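NEQ263 (Nanoarchaeum equitans Kin4-M, PDB 5BN3) forms, with its partner NeqA, the core complex of an unusual archaeal ATP synthase, in which it probably binds ATP. Local coordinates at residues E67-G72 / A186-K191; P107-Y112 / L124-K129. All coordinates share one frame; numbering follows the deposited sequence.

Contact 1 (E67-G72 / A186-K191)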
loop_
_atom_site.group_PDB
_atom_site.type_symbol
_atom_site.label_atom_id
_atom_site.label_comp_id
_atom_site.label_asym_id
_atom_site.label_seq_id
_atom_site.Cartn_x
_atom_site.Cartn_y
_atom_site.Cartn_z
ATOM N N GLU B 67 46.494 15.472 -12.490
ATOM C CA GLU B 67 46.906 14.422 -11.571
ATOM C C GLU B 67 47.217 14.990 -10.191
ATOM O O GLU B 67 47.684 14.271 -9.310
ATOM C CB GLU B 67 48.117 13.662 -12.120
ATOM C CG GLU B 67 47.863 12.957 -13.441
ATOM C CD GLU B 67 48.829 11.813 -13.683
ATOM O OE1 GLU B 67 49.531 11.415 -12.729
ATOM O OE2 GLU B 67 48.880 11.303 -14.822
ATOM N N ASP B 68 46.951 16.282 -10.011
ATOM C CA ASP B 68 47.181 16.952 -8.734
ATOM C C ASP B 68 46.277 16.415 -7.622
ATOM O O ASP B 68 46.644 16.448 -6.448
ATOM C CB ASP B 68 46.987 18.466 -8.879
ATOM C CG ASP B 68 48.070 19.122 -9.720
ATOM O OD1 ASP B 68 49.121 18.487 -9.946
ATOM O OD2 ASP B 68 47.871 20.281 -10.141
ATOM N N TYR B 69 45.096 15.926 -7.996
ATOM C CA TYR B 69 44.139 15.388 -7.028
ATOM C C TYR B 69 44.681 14.151 -6.322
ATOM O O TYR B 69 44.320 13.867 -5.180
ATOM C CB TYR B 69 42.815 15.041 -7.718
ATOM C CG TYR B 69 42.037 16.243 -8.191
ATOM C CD1 TYR B 69 42.242 16.770 -9.453
ATOM C CD2 TYR B 69 41.095 16.849 -7.376
ATOM C CE1 TYR B 69 41.537 17.863 -9.888
ATOM C CE2 TYR B 69 40.382 17.948 -7.804
ATOM C CZ TYR B 69 40.608 18.450 -9.062
ATOM O OH TYR B 69 39.902 19.545 -9.496
ATOM N N ILE B 70 45.546 13.420 -7.015
ATOM C CA ILE B 70 46.118 12.192 -6.478
ATOM C C ILE B 70 46.966 12.485 -5.240
ATOM O O ILE B 70 47.920 13.264 -5.299
ATOM C CB ILE B 70 46.958 11.457 -7.543
ATOM C CG1 ILE B 70 46.122 11.242 -8.808
ATOM C CG2 ILE B 70 47.464 10.130 -7.004
ATOM C CD1 ILE B 70 46.864 10.548 -9.934
ATOM N N GLY B 71 46.603 11.864 -4.121
ATOM C CA GLY B 71 47.275 12.106 -2.856
ATOM C C GLY B 71 46.521 13.086 -1.978
ATOM O O GLY B 71 46.928 13.363 -0.847
ATOM N N GLY B 72 45.409 13.606 -2.494
ATOM C CA GLY B 72 44.657 14.626 -1.787
ATOM C C GLY B 72 43.271 14.217 -1.322
ATOM O O GLY B 72 42.731 13.191 -1.743
ATOM N N ALA B 186 42.627 9.578 -4.601
ATOM C CA ALA B 186 41.952 10.867 -4.522
ATOM C C ALA B 186 40.632 10.646 -3.803
ATOM O O ALA B 186 39.845 9.784 -4.198
ATOM C CB ALA B 186 41.721 11.441 -5.904
ATOM N N ILE B 187 40.391 11.413 -2.745
ATOM C CA ILE B 187 39.214 11.204 -1.910
ATOM C C ILE B 187 38.275 12.409 -1.928
ATOM O O ILE B 187 38.696 13.544 -1.689
ATOM C CB ILE B 187 39.623 10.857 -0.462
ATOM C CG1 ILE B 187 40.449 9.565 -0.453
ATOM C CG2 ILE B 187 38.404 10.701 0.425
ATOM C CD1 ILE B 187 41.018 9.199 0.902
ATOM N N PHE B 188 37.003 12.155 -2.222
ATOM C CA PHE B 188 36.000 13.214 -2.278
ATOM C C PHE B 188 34.907 12.948 -1.250
ATOM O O PHE B 188 34.277 11.888 -1.259
ATOM C CB PHE B 188 35.415 13.319 -3.689
ATOM C CG PHE B 188 36.436 13.665 -4.739
ATOM C CD1 PHE B 188 37.154 12.670 -5.386
ATOM C CD2 PHE B 188 36.684 14.989 -5.070
ATOM C CE1 PHE B 188 38.101 12.989 -6.348
ATOM C CE2 PHE B 188 37.626 15.316 -6.032
ATOM C CZ PHE B 188 38.337 14.315 -6.672
ATOM N N ILE B 189 34.693 13.913 -0.362
ATOM C CA ILE B 189 33.804 13.720 0.780
ATOM C C ILE B 189 32.740 14.807 0.887
ATOM O O ILE B 189 33.061 15.992 0.962
ATOM C CB ILE B 189 34.608 13.699 2.100
ATOM C CG1 ILE B 189 35.630 12.558 2.086
ATOM C CG2 ILE B 189 33.679 13.566 3.298
ATOM C CD1 ILE B 189 36.648 12.630 3.205
ATOM N N SER B 190 31.473 14.403 0.887
ATOM C CA SER B 190 30.393 15.300 1.286
ATOM C C SER B 190 29.809 14.788 2.597
ATOM O O SER B 190 29.411 13.624 2.691
ATOM C CB SER B 190 29.309 15.390 0.209
ATOM O OG SER B 190 28.826 14.110 -0.154
ATOM N N LYS B 191 29.776 15.648 3.612
ATOM C CA LYS B 191 29.297 15.249 4.935
ATOM C C LYS B 191 27.793 14.982 4.954
ATOM O O LYS B 191 27.059 15.459 4.090
ATOM C CB LYS B 191 29.668 16.307 5.981
ATOM C CG LYS B 191 31.166 16.557 6.090
ATOM C CD LYS B 191 31.491 17.607 7.142
ATOM C CE LYS B 191 32.978 17.930 7.153
ATOM N NZ LYS B 191 33.816 16.723 7.381
#

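Contact 2 (P107-Y112 / L124-K129)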
loop_
_atom_site.group_PDB
_atom_site.type_symbol
_atom_site.label_atom_id
_atom_site.label_comp_id
_atom_site.label_asym_id
_atom_site.label_seq_id
_atom_site.Cartn_x
_atom_site.Cartn_y
_atom_site.Cartn_z
ATOM N N PRO B 107 34.678 -5.821 -21.151
ATOM C CA PRO B 107 35.596 -6.352 -20.136
ATOM C C PRO B 107 35.760 -7.868 -20.257
ATOM O O PRO B 107 34.769 -8.573 -20.460
ATOM C CB PRO B 107 34.901 -5.991 -18.822
ATOM C CG PRO B 107 34.165 -4.724 -19.147
ATOM C CD PRO B 107 33.678 -4.907 -20.567
ATOM N N ASN B 108 36.995 -8.351 -20.148
ATOM C CA ASN B 108 37.293 -9.769 -20.339
ATOM C C ASN B 108 38.462 -10.237 -19.478
ATOM O O ASN B 108 38.900 -11.385 -19.582
ATOM C CB ASN B 108 37.615 -10.046 -21.808
ATOM C CG ASN B 108 38.908 -9.386 -22.252
ATOM O OD1 ASN B 108 39.218 -8.267 -21.842
ATOM N ND2 ASN B 108 39.673 -10.079 -23.086
ATOM N N GLU B 109 38.972 -9.342 -18.638
ATOM C CA GLU B 109 40.133 -9.641 -17.806
ATOM C C GLU B 109 39.774 -9.625 -16.319
ATOM O O GLU B 109 39.412 -8.584 -15.768
ATOM C CB GLU B 109 41.253 -8.640 -18.098
ATOM C CG GLU B 109 42.523 -8.859 -17.301
ATOM C CD GLU B 109 43.585 -7.814 -17.597
ATOM O OE1 GLU B 109 43.477 -7.119 -18.633
ATOM O OE2 GLU B 109 44.529 -7.687 -16.790
ATOM N N ILE B 110 39.874 -10.784 -15.677
ATOM C CA ILE B 110 39.556 -10.910 -14.255
ATOM C C ILE B 110 40.539 -10.150 -13.361
ATOM O O ILE B 110 41.755 -10.295 -13.494
ATOM C CB ILE B 110 39.526 -12.394 -13.817
ATOM C CG1 ILE B 110 38.334 -13.116 -14.454
ATOM C CG2 ILE B 110 39.448 -12.509 -12.303
ATOM C CD1 ILE B 110 38.216 -14.579 -14.054
ATOM N N LEU B 111 39.998 -9.331 -12.461
ATOM C CA LEU B 111 40.780 -8.733 -11.383
ATOM C C LEU B 111 40.618 -9.607 -10.145
ATOM O O LEU B 111 39.556 -9.612 -9.516
ATOM C CB LEU B 111 40.288 -7.315 -11.074
ATOM C CG LEU B 111 40.509 -6.212 -12.109
ATOM C CD1 LEU B 111 39.743 -4.958 -11.724
ATOM C CD2 LEU B 111 41.984 -5.895 -12.234
ATOM N N TYR B 112 41.660 -10.350 -9.788
ATOM C CA TYR B 112 41.565 -11.247 -8.639
ATOM C C TYR B 112 41.583 -10.514 -7.299
ATOM O O TYR B 112 42.489 -9.731 -7.008
ATOM C CB TYR B 112 42.637 -12.339 -8.707
ATOM C CG TYR B 112 42.279 -13.406 -9.705
ATOM C CD1 TYR B 112 41.368 -14.397 -9.383
ATOM C CD2 TYR B 112 42.828 -13.408 -10.978
ATOM C CE1 TYR B 112 41.024 -15.365 -10.289
ATOM C CE2 TYR B 112 42.490 -14.378 -11.894
ATOM C CZ TYR B 112 41.586 -15.351 -11.539
ATOM O OH TYR B 112 41.230 -16.327 -12.430
ATOM N N LEU B 124 35.217 -10.284 -10.464
ATOM C CA LEU B 124 35.194 -8.913 -10.961
ATOM C C LEU B 124 36.146 -8.783 -12.146
ATOM O O LEU B 124 37.275 -9.277 -12.098
ATOM C CB LEU B 124 35.625 -7.960 -9.840
ATOM C CG LEU B 124 36.086 -6.540 -10.183
ATOM C CD1 LEU B 124 34.935 -5.706 -10.704
ATOM C CD2 LEU B 124 36.712 -5.866 -8.975
ATOM N N LEU B 125 35.693 -8.128 -13.211
ATOM C CA LEU B 125 36.531 -7.920 -14.393
ATOM C C LEU B 125 36.966 -6.462 -14.502
ATOM O O LEU B 125 36.277 -5.569 -14.014
ATOM C CB LEU B 125 35.794 -8.353 -15.666
ATOM C CG LEU B 125 35.949 -9.808 -16.121
ATOM C CD1 LEU B 125 35.546 -10.779 -15.038
ATOM C CD2 LEU B 125 35.133 -10.067 -17.376
ATOM N N LYS B 126 38.113 -6.218 -15.133
ATOM C CA LYS B 126 38.617 -4.852 -15.268
ATOM C C LYS B 126 37.731 -4.035 -16.205
ATOM O O LYS B 126 37.517 -4.408 -17.363
ATOM C CB LYS B 126 40.073 -4.829 -15.752
ATOM C CG LYS B 126 40.763 -3.485 -15.523
ATOM C CD LYS B 126 42.268 -3.554 -15.769
ATOM C CE LYS B 126 42.597 -3.592 -17.250
ATOM N NZ LYS B 126 44.065 -3.513 -17.491
ATOM N N GLY B 127 37.208 -2.925 -15.692
ATOM C CA GLY B 127 36.292 -2.094 -16.452
ATOM C C GLY B 127 34.842 -2.381 -16.114
ATOM O O GLY B 127 33.937 -1.711 -16.603
ATOM N N GLN B 128 34.615 -3.380 -15.270
ATOM C CA GLN B 128 33.252 -3.743 -14.890
ATOM C C GLN B 128 32.696 -2.786 -13.838
ATOM O O GLN B 128 33.446 -2.200 -13.048
ATOM C CB GLN B 128 33.215 -5.184 -14.366
ATOM C CG GLN B 128 31.820 -5.776 -14.184
ATOM C CD GLN B 128 31.857 -7.253 -13.821
ATOM O OE1 GLN B 128 32.928 -7.839 -13.664
ATOM N NE2 GLN B 128 30.683 -7.860 -13.690
ATOM N N LYS B 129 31.380 -2.605 -13.854
ATOM C CA LYS B 129 30.700 -1.915 -12.770
ATOM C C LYS B 129 29.875 -2.944 -12.003
ATOM O O LYS B 129 29.024 -3.630 -12.577
ATOM C CB LYS B 129 29.817 -0.776 -13.301
ATOM C CG LYS B 129 28.895 -1.173 -14.445
ATOM C CD LYS B 129 28.003 -0.021 -14.863
ATOM C CE LYS B 129 26.996 -0.462 -15.905
ATOM N NZ LYS B 129 27.618 -0.792 -17.212
HETATM O O HOH W 1 38.715 -6.484 -18.865
HETATM O O HOH W 2 37.452 -11.349 -9.038
#

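Contact 1 (E67-G72 / A186-K191)
The ring of Tyr69 meets that of Phe188 obliquely, CD2 of Tyr69 lying 3.8 Å from CZ of Phe188. The two side chains cross at about a right angle, but their ring planes are only 38° apart. Tyr69 holds CG anti to its carbonyl carbon (chi1 -69°), and its side chain sets out toward the strand. At its far end OH is bonded to the backbone O of Ala64, so an aromatic residue with one polar tip suits the place. Phe74 meets both rings, and Leu209 and Val205 of helix 196-215 add aliphatic cover. The methyl group of Ala186 lies 3.6 Å from Tyr69 O and 4.2 Å from Tyr69 CB, a place where a small residue lets the turn come near the strand. Tyr69 to Gly72 form a type II beta turn, closed by Gly72 N to Tyr69 O at 2.9 Å. Gly71 sits at its third position, where a positive phi (99°) favours glycine. The turn delivers Gly72 O to Ile187 N at 3.1 Å. This bond leads into the parallel pairing of strand 73-75 with strand 185-190. With apolar packing and backbone bonds carrying the interface, its chemistry is that of the interior of an alpha/beta domain, joining a loop to a sheet strand.

Contact 2 (P107-Y112 / L124-K129)
Leu125 and Pro107 meet through apolar carbons, their CB atoms 4.0 Å apart. From there Leu125 branches two ways: CD1 reaches CG1 of Ile110 at 3.7 Å, while CD2 lies against Pro107 O at 3.4 Å and beside CA of Asn108. An alanine in place of Leu125 would probably open a gap between Ile110 and the Pro107 backbone, leaving the Ile110 side chain freer to turn. Leu111 works elsewhere, its CD1 resting 3.7 Å from CA of Lys126 and its CG beside Lys126 CB, with CD2 of Leu124 nearby and Thr275 of strand 273-281 also touching it. Backbone bonds tie the same segments together. Lys126 N bonds to Glu109 O (2.8 Å), and Leu111 N bonds to Leu124 O at 2.7 Å. The result is a short, weakly bonded two-stranded antiparallel ribbon, in which Ile110 and Leu125 form a non-hydrogen-bonded pair. It runs into a type II beta turn from Leu125 to Gln128, whose third residue, Gly127, has the positive phi (98°) that glycine tolerates. The amide oxygen of Gln128 folds back across the turn, OE1 accepting from Leu125 N at 2.8 Å. Two waters complete the backbone links, one between Asn108 N and Lys126 O, the other between Leu111 O and Leu124 N. Glu109 and Lys126 add an ionic contact: their chains run side by side, and a bend in the lysine chain (chi3 76°) accompanies a long salt bridge, OE1 to NZ 3.8 Å; Asp220 is the stronger partner of that NZ.

In the fold
The two contacts do not touch: their centres are 24 Å apart, their nearest atoms about 16 Å. In sequence, contact 2 falls between the segments of contact 1. Contact 1 lies where strand 73-75 joins strand 185-190 at the side of the central sheet; contact 2 packs on strand 273-281, beyond strands 156-162 and 220-226. Contact 2 is nearer to nucleotide: the Gln128 side chain is about 8 Å from an ADP in the assembly and about 5 Å from that of Arg326, seen to bind ADP, though this chain binds none here. Pro107 packs on Asn255 of the neighbouring alpha chain. No other protein chain touches contact 1; the Tyr69 side chain is about 12 Å from a magnesium ion.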